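Local coordinates for protein extracellular ligand-binding receptor (PDB 3SG0) that probably binds aromatic acids such as benzoylformate outside the cytoplasm, as the solute-binding receptor of a transport system of the leucine-binding protein family, at residues I28-T33 with D313-V318; K49-L54 with V63-L68; Q79-L84 with I106-E111; E319-A324 with D342-S347. All coordinates share one frame; numbering follows the deposited sequence. Where two conformers were deposited one is given.

Interaction 1: I28-T33 with D313-V318; sequences IKIGIT and DSMTLV
In Ile30, chi1 of -55° sets CG1 beside the backbone N and CG2 anti to it, while Met315, a selenomethionine in this crystal, is bent at chi2 (-57°) and chi3 (-54°), which carries its SE toward the strand although its CB is not aimed there. The two groups meet with Ile30 CG2 4.1 Å from Met315 SE, the side chains slanting across each other. The second branch of Ile30 reaches a different turn of the helix: its CD1 lies 4.3 Å from Val318 CG1. One isoleucine therefore spans Met315 and Val318, three residues apart and so on neighbouring turns of one helix face. No hydrogen bond crosses. The backbones stay well apart, with 9.5 Å between Ile30 CA and Met315 CA, and the distance is spanned by buried apolar side chains, burying a modest 99 Å². The hydrophobic layer extends to the neighbouring strands, since Tyr65, Val92 and Ile94 also touch Ile30, and Tyr65 and Ile94 touch Met315. The arrangement is that of a helix laid on one face of the mixed, largely parallel sheet: helix 306-328 returns from far along the chain to cover strand 28-34, in the alpha/beta lobe of a periplasmic binding protein of the leucine-binding type.

Interaction 2: K49-L54 with V63-L68; sequences KTVAAL and VTYFAL
A CH-pi contact between Leu54 and the Tyr65 ring, extended by aliphatic packing at Val51, fixes the chain of residues 51-54 against strand 61-69, at a partly buried place on the sheet. Leu54 CD1 stands over one face of the ring, 4.0 Å from the centroid of Tyr65 and 27° off its normal. The first torsion of Leu54 (chi1 -61°, CG anti to the carbonyl carbon) puts the CG and CD1 end there, and the leucine crosses the ring obliquely. Its CB, set by the backbone, meets the phenol end, 3.5 Å from Tyr65 CZ. The hydroxyl itself is engaged just beyond the segment: Tyr65 OH hydrogen-bonds Pro55 O, which ties the far end of the ring to the same piece of chain that covers its face. Val51 serves the other end of the contact with both branches. Its CG1 packs 3.9 Å from Tyr65 CB, and its CG2 lies 4.1 Å from Ala67 CB, two residues further along the strand. Backbone bonds from Ala53 N to Thr50 O and from Leu54 N to Val51 O curl the chain so that Val51 and Leu54 both meet the strand. Met315 of helix 306-328 touches Leu54 and Tyr65. The whole belongs to a beta-alpha-beta crossover: helix 41-50, followed by the short strand 57-58, lies on the connection between the parallel neighbours 28-34 and 61-69.

Interaction 3: Q79-L84 with I106-E111; sequences QNARKL and IDIAAE
Two regular helical segments face each other here, 79-84 and 106-111, each with its own ladder of bonds such as Lys83 N to Gln79 O and Glu111 N to Asp107 O. They come nearest at Arg82 and Ile108, whose CA atoms are 7.4 Å apart, and no hydrogen bond joins them. Ile108 packs between the helices and serves two neighbours at once. Its CG2 methyl lies 4.2 Å from Ala81 CB, on the buried side, and 4.1 Å from Arg82 CG. Its other branch covers one face of the guanidinium, where Ile108 CD1 lies 3.6 Å above the plane of the Arg82 group, offset toward its rim. Ile108 CD1 is 3.7 Å from Arg82 CZ, and Ile108 CG1 is 3.7 Å from Arg82 NH2. The arginine reaches this place because its chain is extended from CG to NE (chi2 -170°, chi3 167°), crossing the isoleucine at about a right angle. Replacing Ile108 by an alanine would probably strip the guanidinium of the cover on this face, leave it freer to turn, and open a gap beside Ala81. Ala78 and Leu85 of the first helix also touch Ile108, while Asp107 forms a salt bridge with Arg132. Helix 74-86 in turn packs on the sheet: Ala81 and Leu84 rest on Leu93 of strand 92-94, and Leu84 also on Phe66 and Leu68 of strand 61-69.

Interaction 4: E319-A324 with D342-S347; sequences ENAIPA and DQIEKS
Ala321 points its methyl into the fork between Gln343 and Ile344: Ala321 CB is 3.8 Å from Gln343 CB and 3.7 Å from Ile344 CG1. The small side chain allows a close approach, with Ala321 CA and Gln343 CA only 5.4 Å apart. In Gln343, chi1 of -68° (CG anti to the carbonyl carbon) brings CG to 3.8 Å from Ala324 CB, and a bend at chi2 (-57°) folds Gln343 CD to 3.7 Å from Ala324 CB, so that both carbons pack against this methyl. With an alanine here in place of Gln343 the CG and amide are gone, and the Ala324 methyl is likely to lose its cover, a gap opening between the helices. At the other end of the contact the polar groups meet through a single water, which accepts from Asn320 ND2 at 3.0 Å and lies 2.7 Å from Ser347 OG. Ser347 is positioned by a type I turn closed by its N on Ile344 O. Tyr137 of strand 136-138 also packs on Ile344. Ala321 and Ala324 thus let helix 306-328, kinked at Pro323, pack closely on the sequentially next helix 334-344 at the margin of the lobe.

Overall arrangement
All four contacts belong to the lobe built round the sheet that holds strands 28-34 and 61-69. Interactions 1 and 2 share one apolar layer, their centres 8 Å apart, with Met315 CE 3.4 Å from Tyr65 OH. Interaction 3 lies against the other face of the sheet, linked to interaction 1 by the probable hydrogen bond from Asn80 ND2 to Thr33 OG1, 3.0 Å. Interaction 4 continues helix 306-328 from interaction 1, where Ile28 CD1 packs 3.7 Å from Ile322 CG2. Thr316 and Glu319, in interactions 1 and 4, bind 3-hydroxypyruvate in a crystal of this protein, though it is not bound here. Benzoylformate binds elsewhere, at Thr99, Ala121 and Arg198, with Thr99 starting the helix used in interaction 3.

Interaction 1: I28-T33 with D313-V318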
loop_
_atom_site.group_PDB
_atom_site.type_symbol
_atom_site.label_atom_id
_atom_site.label_comp_id
_atom_site.label_asym_id
_atom_site.label_seq_id
_atom_site.Cartn_x
_atom_site.Cartn_y
_atom_site.Cartn_z
ATOM N N ILE A 28 10.518 23.818 5.144
ATOM C CA ILE A 28 9.583 22.716 5.342
ATOM C C ILE A 28 10.380 21.423 5.470
ATOM O O ILE A 28 11.312 21.182 4.699
ATOM C CB ILE A 28 8.586 22.627 4.183
ATOM C CG1 ILE A 28 7.727 23.895 4.140
ATOM C CG2 ILE A 28 7.715 21.396 4.332
ATOM C CD1 ILE A 28 6.858 24.016 2.906
ATOM N N LYS A 29 10.024 20.596 6.447
ATOM C CA LYS A 29 10.753 19.352 6.697
ATOM C C LYS A 29 9.806 18.176 6.690
ATOM O O LYS A 29 8.758 18.207 7.340
ATOM C CB LYS A 29 11.479 19.421 8.034
ATOM C CG LYS A 29 12.551 20.490 8.105
ATOM C CD LYS A 29 13.206 20.480 9.470
ATOM C CE LYS A 29 14.387 21.428 9.527
ATOM N NZ LYS A 29 15.159 21.242 10.789
ATOM N N ILE A 30 10.161 17.146 5.931
ATOM C CA ILE A 30 9.325 15.966 5.778
ATOM C C ILE A 30 10.140 14.767 6.241
ATOM O O ILE A 30 11.247 14.536 5.732
ATOM C CB ILE A 30 8.941 15.748 4.303
ATOM C CG1 ILE A 30 8.283 16.993 3.698
ATOM C CG2 ILE A 30 8.071 14.510 4.151
ATOM C CD1 ILE A 30 6.939 17.333 4.259
ATOM N N GLY A 31 9.629 14.018 7.211
ATOM C CA GLY A 31 10.298 12.815 7.678
ATOM C C GLY A 31 9.673 11.586 7.066
ATOM O O GLY A 31 8.449 11.519 6.944
ATOM N N ILE A 32 10.492 10.608 6.695
ATOM C CA ILE A 32 9.998 9.386 6.078
ATOM C C ILE A 32 10.671 8.187 6.733
ATOM O O ILE A 32 11.893 8.168 6.888
ATOM C CB ILE A 32 10.304 9.354 4.562
ATOM C CG1 ILE A 32 9.912 10.673 3.887
ATOM C CG2 ILE A 32 9.588 8.187 3.905
ATOM C CD1 ILE A 32 10.439 10.805 2.458
ATOM N N THR A 33 9.879 7.203 7.141
ATOM C CA THR A 33 10.408 5.910 7.555
ATOM C C THR A 33 9.816 4.861 6.635
ATOM O O THR A 33 8.606 4.849 6.377
ATOM C CB THR A 33 10.144 5.626 9.055
ATOM O OG1 THR A 33 10.793 4.404 9.444
ATOM C CG2 THR A 33 8.658 5.564 9.391
ATOM N N ASP A 313 2.329 9.710 -4.270
ATOM C CA ASP A 313 0.949 10.155 -4.097
ATOM C C ASP A 313 0.763 10.818 -2.723
ATOM O O ASP A 313 -0.011 11.765 -2.587
ATOM C CB ASP A 313 -0.038 8.984 -4.207
ATOM C CG ASP A 313 -0.356 8.553 -5.644
ATOM O OD1 ASP A 313 0.023 9.241 -6.630
ATOM O OD2 ASP A 313 -1.035 7.496 -5.755
ATOM N N SER A 314 1.434 10.303 -1.692
ATOM C CA SER A 314 1.361 10.954 -0.383
ATOM C C SER A 314 1.850 12.393 -0.489
ATOM O O SER A 314 1.253 13.313 0.079
ATOM C CB SER A 314 2.200 10.207 0.658
ATOM O OG SER A 314 1.677 8.919 0.934
HETATM N N MSE A 315 2.962 12.582 -1.194
HETATM C CA MSE A 315 3.492 13.926 -1.392
HETATM C C MSE A 315 2.619 14.787 -2.287
HETATM O O MSE A 315 2.636 16.007 -2.149
HETATM C CB MSE A 315 4.938 13.887 -1.885
HETATM C CG MSE A 315 5.921 13.657 -0.744
HETATM SE SE MSE A 315 5.821 14.989 0.724
HETATM C CE MSE A 315 6.038 16.628 -0.286
ATOM N N THR A 316 1.845 14.192 -3.191
ATOM C CA THR A 316 0.884 14.989 -3.958
ATOM C C THR A 316 -0.102 15.658 -3.003
ATOM O O THR A 316 -0.375 16.860 -3.103
ATOM C CB THR A 316 0.136 14.132 -4.982
ATOM O OG1 THR A 316 1.083 13.615 -5.925
ATOM C CG2 THR A 316 -0.930 14.951 -5.707
ATOM N N LEU A 317 -0.630 14.886 -2.059
ATOM C CA LEU A 317 -1.553 15.448 -1.082
ATOM C C LEU A 317 -0.890 16.523 -0.229
ATOM O O LEU A 317 -1.476 17.578 0.024
ATOM C CB LEU A 317 -2.117 14.356 -0.174
ATOM C CG LEU A 317 -3.093 13.386 -0.834
ATOM C CD1 LEU A 317 -3.399 12.235 0.101
ATOM C CD2 LEU A 317 -4.377 14.089 -1.231
ATOM N N VAL A 318 0.318 16.257 0.243
ATOM C CA VAL A 318 1.013 17.220 1.085
ATOM C C VAL A 318 1.311 18.499 0.305
ATOM O O VAL A 318 1.065 19.612 0.786
ATOM C CB VAL A 318 2.304 16.613 1.654
ATOM C CG1 VAL A 318 3.125 17.657 2.371
ATOM C CG2 VAL A 318 1.965 15.473 2.602
#

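Interaction 2: K49-L54 with V63-L68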
loop_
_atom_site.group_PDB
_atom_site.type_symbol
_atom_site.label_atom_id
_atom_site.label_comp_id
_atom_site.label_asym_id
_atom_site.label_seq_id
_atom_site.Cartn_x
_atom_site.Cartn_y
_atom_site.Cartn_z
ATOM N N LYS A 49 14.092 5.051 -3.162
ATOM C CA LYS A 49 14.576 5.581 -4.433
ATOM C C LYS A 49 13.731 6.720 -4.975
ATOM O O LYS A 49 14.183 7.500 -5.809
ATOM C CB LYS A 49 14.684 4.468 -5.469
ATOM C CG LYS A 49 15.756 3.444 -5.142
ATOM C CD LYS A 49 15.793 2.304 -6.147
ATOM C CE LYS A 49 16.729 1.197 -5.679
ATOM N NZ LYS A 49 16.616 -0.010 -6.547
ATOM N N THR A 50 12.505 6.826 -4.481
ATOM C CA THR A 50 11.600 7.889 -4.900
ATOM C C THR A 50 11.910 9.226 -4.221
ATOM O O THR A 50 11.580 10.283 -4.752
ATOM C CB THR A 50 10.137 7.453 -4.666
ATOM O OG1 THR A 50 9.851 6.344 -5.526
ATOM C CG2 THR A 50 9.146 8.569 -4.945
ATOM N N VAL A 51 12.569 9.182 -3.062
ATOM C CA VAL A 51 12.838 10.408 -2.313
ATOM C C VAL A 51 13.517 11.471 -3.180
ATOM O O VAL A 51 13.130 12.640 -3.150
ATOM C CB VAL A 51 13.678 10.124 -1.047
ATOM C CG1 VAL A 51 14.019 11.426 -0.325
ATOM C CG2 VAL A 51 12.928 9.183 -0.117
ATOM N N ALA A 52 14.508 11.062 -3.969
ATOM C CA ALA A 52 15.270 12.000 -4.788
ATOM C C ALA A 52 14.437 12.661 -5.882
ATOM O O ALA A 52 14.865 13.658 -6.476
ATOM C CB ALA A 52 16.478 11.302 -5.395
ATOM N N ALA A 53 13.263 12.102 -6.166
ATOM C CA ALA A 53 12.387 12.629 -7.205
ATOM C C ALA A 53 11.367 13.623 -6.662
ATOM O O ALA A 53 10.646 14.246 -7.428
ATOM C CB ALA A 53 11.672 11.487 -7.930
ATOM N N LEU A 54 11.304 13.768 -5.342
ATOM C CA LEU A 54 10.285 14.604 -4.713
ATOM C C LEU A 54 10.625 16.084 -4.839
ATOM O O LEU A 54 11.792 16.444 -4.937
ATOM C CB LEU A 54 10.115 14.216 -3.246
ATOM C CG LEU A 54 9.654 12.780 -3.002
ATOM C CD1 LEU A 54 9.627 12.497 -1.513
ATOM C CD2 LEU A 54 8.297 12.524 -3.631
ATOM N N VAL A 63 12.059 22.561 0.724
ATOM C CA VAL A 63 11.602 21.357 1.401
ATOM C C VAL A 63 12.793 20.422 1.543
ATOM O O VAL A 63 13.509 20.171 0.569
ATOM C CB VAL A 63 10.506 20.644 0.592
ATOM C CG1 VAL A 63 10.007 19.402 1.334
ATOM C CG2 VAL A 63 9.351 21.591 0.305
ATOM N N THR A 64 13.019 19.930 2.757
ATOM C CA THR A 64 14.084 18.981 3.034
ATOM C C THR A 64 13.457 17.668 3.501
ATOM O O THR A 64 12.561 17.673 4.352
ATOM C CB THR A 64 14.994 19.510 4.142
ATOM O OG1 THR A 64 15.571 20.757 3.728
ATOM C CG2 THR A 64 16.105 18.511 4.450
ATOM N N TYR A 65 13.938 16.553 2.955
ATOM C CA TYR A 65 13.442 15.226 3.294
ATOM C C TYR A 65 14.459 14.502 4.155
ATOM O O TYR A 65 15.665 14.562 3.891
ATOM C CB TYR A 65 13.191 14.424 2.018
ATOM C CG TYR A 65 12.175 15.087 1.122
ATOM C CD1 TYR A 65 10.818 14.876 1.319
ATOM C CD2 TYR A 65 12.562 15.950 0.102
ATOM C CE1 TYR A 65 9.876 15.489 0.526
ATOM C CE2 TYR A 65 11.617 16.572 -0.701
ATOM C CZ TYR A 65 10.276 16.333 -0.482
ATOM O OH TYR A 65 9.317 16.939 -1.263
ATOM N N PHE A 66 13.966 13.814 5.178
ATOM C CA PHE A 66 14.791 13.021 6.077
ATOM C C PHE A 66 14.264 11.608 6.054
ATOM O O PHE A 66 13.237 11.328 6.674
ATOM C CB PHE A 66 14.680 13.570 7.494
ATOM C CG PHE A 66 15.121 14.996 7.622
ATOM C CD1 PHE A 66 16.421 15.299 7.995
ATOM C CD2 PHE A 66 14.245 16.040 7.363
ATOM C CE1 PHE A 66 16.840 16.616 8.114
ATOM C CE2 PHE A 66 14.657 17.360 7.479
ATOM C CZ PHE A 66 15.959 17.645 7.854
ATOM N N ALA A 67 14.947 10.721 5.336
ATOM C CA ALA A 67 14.478 9.362 5.104
ATOM C C ALA A 67 15.293 8.355 5.906
ATOM O O ALA A 67 16.526 8.412 5.914
ATOM C CB ALA A 67 14.557 9.035 3.619
ATOM N N LEU A 68 14.606 7.436 6.572
ATOM C CA LEU A 68 15.230 6.439 7.434
ATOM C C LEU A 68 14.666 5.064 7.141
ATOM O O LEU A 68 13.465 4.908 6.922
ATOM C CB LEU A 68 14.989 6.772 8.909
ATOM C CG LEU A 68 15.589 8.079 9.428
ATOM C CD1 LEU A 68 15.071 8.412 10.822
ATOM C CD2 LEU A 68 17.110 8.004 9.421
#

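Interaction 3: Q79-L84 with I106-E111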
loop_
_atom_site.group_PDB
_atom_site.type_symbol
_atom_site.label_atom_id
_atom_site.label_comp_id
_atom_site.label_asym_id
_atom_site.label_seq_id
_atom_site.Cartn_x
_atom_site.Cartn_y
_atom_site.Cartn_z
ATOM N N GLN A 79 11.142 4.273 16.747
ATOM C CA GLN A 79 12.349 5.036 17.042
ATOM C C GLN A 79 12.628 6.094 15.977
ATOM O O GLN A 79 12.933 7.242 16.290
ATOM C CB GLN A 79 13.549 4.102 17.190
ATOM C CG GLN A 79 13.456 3.196 18.404
ATOM C CD GLN A 79 14.480 2.074 18.399
ATOM O OE1 GLN A 79 15.105 1.787 17.380
ATOM N NE2 GLN A 79 14.646 1.425 19.547
ATOM N N ASN A 80 12.524 5.699 14.713
ATOM C CA ASN A 80 12.693 6.639 13.613
ATOM C C ASN A 80 11.721 7.804 13.723
ATOM O O ASN A 80 12.101 8.962 13.585
ATOM C CB ASN A 80 12.492 5.954 12.254
ATOM C CG ASN A 80 13.621 5.003 11.889
ATOM O OD1 ASN A 80 14.668 4.972 12.535
ATOM N ND2 ASN A 80 13.422 4.243 10.824
ATOM N N ALA A 81 10.454 7.491 13.961
ATOM C CA ALA A 81 9.427 8.522 14.050
ATOM C C ALA A 81 9.720 9.480 15.195
ATOM O O ALA A 81 9.627 10.689 15.035
ATOM C CB ALA A 81 8.063 7.890 14.234
ATOM N N ARG A 82 10.072 8.942 16.358
ATOM C CA ARG A 82 10.338 9.804 17.501
ATOM C C ARG A 82 11.537 10.707 17.246
ATOM O O ARG A 82 11.534 11.865 17.663
ATOM C CB ARG A 82 10.485 8.999 18.794
ATOM C CG ARG A 82 9.170 8.403 19.267
ATOM C CD ARG A 82 9.282 7.813 20.661
ATOM N NE ARG A 82 7.955 7.533 21.205
ATOM C CZ ARG A 82 7.410 6.324 21.276
ATOM N NH1 ARG A 82 8.081 5.260 20.849
ATOM N NH2 ARG A 82 6.191 6.183 21.783
ATOM N N LYS A 83 12.554 10.199 16.556
ATOM C CA LYS A 83 13.711 11.017 16.203
ATOM C C LYS A 83 13.309 12.135 15.246
ATOM O O LYS A 83 13.670 13.298 15.439
ATOM C CB LYS A 83 14.808 10.160 15.567
ATOM C CG LYS A 83 16.085 10.925 15.256
ATOM C CD LYS A 83 16.967 10.167 14.276
ATOM C CE LYS A 83 17.301 8.774 14.784
ATOM N NZ LYS A 83 18.119 8.006 13.800
ATOM N N LEU A 84 12.558 11.780 14.210
ATOM C CA LEU A 84 12.124 12.756 13.215
ATOM C C LEU A 84 11.212 13.823 13.827
ATOM O O LEU A 84 11.304 15.009 13.481
ATOM C CB LEU A 84 11.429 12.046 12.051
ATOM C CG LEU A 84 12.342 11.132 11.224
ATOM C CD1 LEU A 84 11.520 10.190 10.355
ATOM C CD2 LEU A 84 13.276 11.967 10.367
ATOM N N ILE A 106 0.651 5.599 14.537
ATOM C CA ILE A 106 -0.575 6.377 14.679
ATOM C C ILE A 106 -0.566 7.157 15.987
ATOM O O ILE A 106 -0.770 8.374 16.007
ATOM C CB ILE A 106 -1.803 5.454 14.630
ATOM C CG1 ILE A 106 -1.914 4.794 13.250
ATOM C CG2 ILE A 106 -3.076 6.212 15.008
ATOM C CD1 ILE A 106 -2.964 3.700 13.176
ATOM N N ASP A 107 -0.330 6.464 17.093
ATOM C CA ASP A 107 -0.353 7.127 18.389
ATOM C C ASP A 107 0.769 8.140 18.523
ATOM O O ASP A 107 0.606 9.194 19.140
ATOM C CB ASP A 107 -0.279 6.106 19.525
ATOM C CG ASP A 107 -1.579 5.336 19.699
ATOM O OD1 ASP A 107 -2.542 5.611 18.954
ATOM O OD2 ASP A 107 -1.634 4.465 20.587
ATOM N N ILE A 108 1.922 7.809 17.963
ATOM C CA ILE A 108 3.082 8.683 18.053
ATOM C C ILE A 108 2.842 9.998 17.292
ATOM O O ILE A 108 3.111 11.090 17.800
ATOM C CB ILE A 108 4.341 7.954 17.549
ATOM C CG1 ILE A 108 4.670 6.776 18.476
ATOM C CG2 ILE A 108 5.505 8.917 17.436
ATOM C CD1 ILE A 108 5.761 5.863 17.946
ATOM N N ALA A 109 2.317 9.895 16.078
ATOM C CA ALA A 109 2.034 11.082 15.276
ATOM C C ALA A 109 0.942 11.926 15.925
ATOM O O ALA A 109 1.054 13.150 16.001
ATOM C CB ALA A 109 1.637 10.683 13.870
ATOM N N ALA A 110 -0.105 11.276 16.424
ATOM C CA ALA A 110 -1.185 12.006 17.065
ATOM C C ALA A 110 -0.681 12.757 18.295
ATOM O O ALA A 110 -1.028 13.919 18.501
ATOM C CB ALA A 110 -2.324 11.062 17.441
ATOM N N GLU A 111 0.133 12.099 19.117
ATOM C CA GLU A 111 0.660 12.737 20.323
ATOM C C GLU A 111 1.487 13.966 19.954
ATOM O O GLU A 111 1.467 14.969 20.660
ATOM C CB GLU A 111 1.499 11.751 21.140
ATOM C CG GLU A 111 1.901 12.252 22.532
ATOM C CD GLU A 111 3.073 13.237 22.542
ATOM O OE1 GLU A 111 3.906 13.228 21.606
ATOM O OE2 GLU A 111 3.171 14.023 23.509
#

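Interaction 4: E319-A324 with D342-S347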
loop_
_atom_site.group_PDB
_atom_site.type_symbol
_atom_site.label_atom_id
_atom_site.label_comp_id
_atom_site.label_asym_id
_atom_site.label_seq_id
_atom_site.Cartn_x
_atom_site.Cartn_y
_atom_site.Cartn_z
ATOM N N GLU A 319 1.842 18.341 -0.899
ATOM C CA GLU A 319 2.157 19.479 -1.748
ATOM C C GLU A 319 0.920 20.323 -2.019
ATOM O O GLU A 319 0.998 21.556 -2.037
ATOM C CB GLU A 319 2.781 18.997 -3.063
ATOM C CG GLU A 319 3.172 20.094 -4.031
ATOM C CD GLU A 319 3.904 19.551 -5.246
ATOM O OE1 GLU A 319 3.558 18.440 -5.702
ATOM O OE2 GLU A 319 4.828 20.230 -5.745
ATOM N N ASN A 320 -0.219 19.676 -2.236
ATOM C CA ASN A 320 -1.454 20.395 -2.507
ATOM C C ASN A 320 -1.931 21.180 -1.306
ATOM O O ASN A 320 -2.601 22.197 -1.476
ATOM C CB ASN A 320 -2.553 19.445 -2.978
ATOM C CG ASN A 320 -2.334 18.962 -4.399
ATOM O OD1 ASN A 320 -1.471 19.470 -5.119
ATOM N ND2 ASN A 320 -3.117 17.981 -4.812
ATOM N N ALA A 321 -1.592 20.728 -0.104
ATOM C CA ALA A 321 -2.058 21.355 1.130
ATOM C C ALA A 321 -1.152 22.483 1.611
ATOM O O ALA A 321 -1.590 23.362 2.360
ATOM C CB ALA A 321 -2.171 20.309 2.211
ATOM N N ILE A 322 0.112 22.460 1.214
ATOM C CA ILE A 322 1.091 23.390 1.762
ATOM C C ILE A 322 0.808 24.879 1.496
ATOM O O ILE A 322 0.953 25.691 2.401
ATOM C CB ILE A 322 2.527 22.977 1.355
ATOM C CG1 ILE A 322 3.019 21.852 2.278
ATOM C CG2 ILE A 322 3.480 24.169 1.405
ATOM C CD1 ILE A 322 4.274 21.132 1.802
ATOM N N PRO A 323 0.404 25.248 0.272
ATOM C CA PRO A 323 0.187 26.684 0.055
ATOM C C PRO A 323 -0.865 27.267 1.005
ATOM O O PRO A 323 -0.666 28.355 1.550
ATOM C CB PRO A 323 -0.247 26.743 -1.411
ATOM C CG PRO A 323 0.504 25.590 -2.039
ATOM C CD PRO A 323 0.419 24.496 -0.997
ATOM N N ALA A 324 -1.971 26.566 1.217
ATOM C CA ALA A 324 -2.960 27.047 2.172
ATOM C C ALA A 324 -2.395 27.092 3.587
ATOM O O ALA A 324 -2.640 28.043 4.336
ATOM C CB ALA A 324 -4.227 26.199 2.125
ATOM N N ASP A 342 -5.666 19.892 8.563
ATOM C CA ASP A 342 -6.979 20.429 8.202
ATOM C C ASP A 342 -7.193 20.437 6.694
ATOM O O ASP A 342 -8.286 20.152 6.204
ATOM C CB ASP A 342 -7.144 21.874 8.707
ATOM C CG ASP A 342 -7.288 21.982 10.220
ATOM O OD1 ASP A 342 -7.644 20.995 10.888
ATOM O OD2 ASP A 342 -7.070 23.095 10.750
ATOM N N GLN A 343 -6.155 20.798 5.951
ATOM C CA GLN A 343 -6.296 20.969 4.516
ATOM C C GLN A 343 -6.399 19.644 3.759
ATOM O O GLN A 343 -7.176 19.530 2.809
ATOM C CB GLN A 343 -5.138 21.804 3.973
ATOM C CG GLN A 343 -5.161 23.258 4.421
ATOM C CD GLN A 343 -6.458 23.957 4.052
ATOM O OE1 GLN A 343 -6.863 23.959 2.889
ATOM N NE2 GLN A 343 -7.130 24.535 5.047
ATOM N N ILE A 344 -5.629 18.630 4.154
ATOM C CA ILE A 344 -5.674 17.366 3.418
ATOM C C ILE A 344 -7.072 16.754 3.514
ATOM O O ILE A 344 -7.569 16.152 2.571
ATOM C CB ILE A 344 -4.587 16.393 3.888
ATOM C CG1 ILE A 344 -3.208 16.986 3.578
ATOM C CG2 ILE A 344 -4.768 15.042 3.212
ATOM C CD1 ILE A 344 -2.045 16.159 4.091
ATOM N N GLU A 345 -7.713 16.958 4.659
ATOM C CA GLU A 345 -9.051 16.463 4.933
ATOM C C GLU A 345 -10.093 17.008 3.962
ATOM O O GLU A 345 -11.177 16.438 3.843
ATOM C CB GLU A 345 -9.408 16.867 6.367
ATOM C CG GLU A 345 -10.604 16.204 6.977
ATOM C CD GLU A 345 -10.562 16.334 8.483
ATOM O OE1 GLU A 345 -10.277 15.317 9.136
ATOM O OE2 GLU A 345 -10.795 17.450 9.013
ATOM N N LYS A 346 -9.757 18.105 3.287
ATOM C CA LYS A 346 -10.661 18.783 2.354
ATOM C C LYS A 346 -10.399 18.407 0.899
ATOM O O LYS A 346 -11.091 18.890 -0.000
ATOM C CB LYS A 346 -10.520 20.296 2.491
ATOM C CG LYS A 346 -10.802 20.832 3.878
ATOM C CD LYS A 346 -10.501 22.323 3.938
ATOM C CE LYS A 346 -10.540 22.844 5.358
ATOM N NZ LYS A 346 -10.212 24.297 5.394
ATOM N N SER A 347 -9.399 17.567 0.655
ATOM C CA SER A 347 -9.034 17.194 -0.713
ATOM C C SER A 347 -10.163 16.434 -1.402
ATOM O O SER A 347 -10.687 15.472 -0.854
ATOM C CB SER A 347 -7.752 16.361 -0.693
ATOM O OG SER A 347 -7.341 16.019 -2.007
HETATM O O HOH W 1 -5.162 17.458 -2.639
#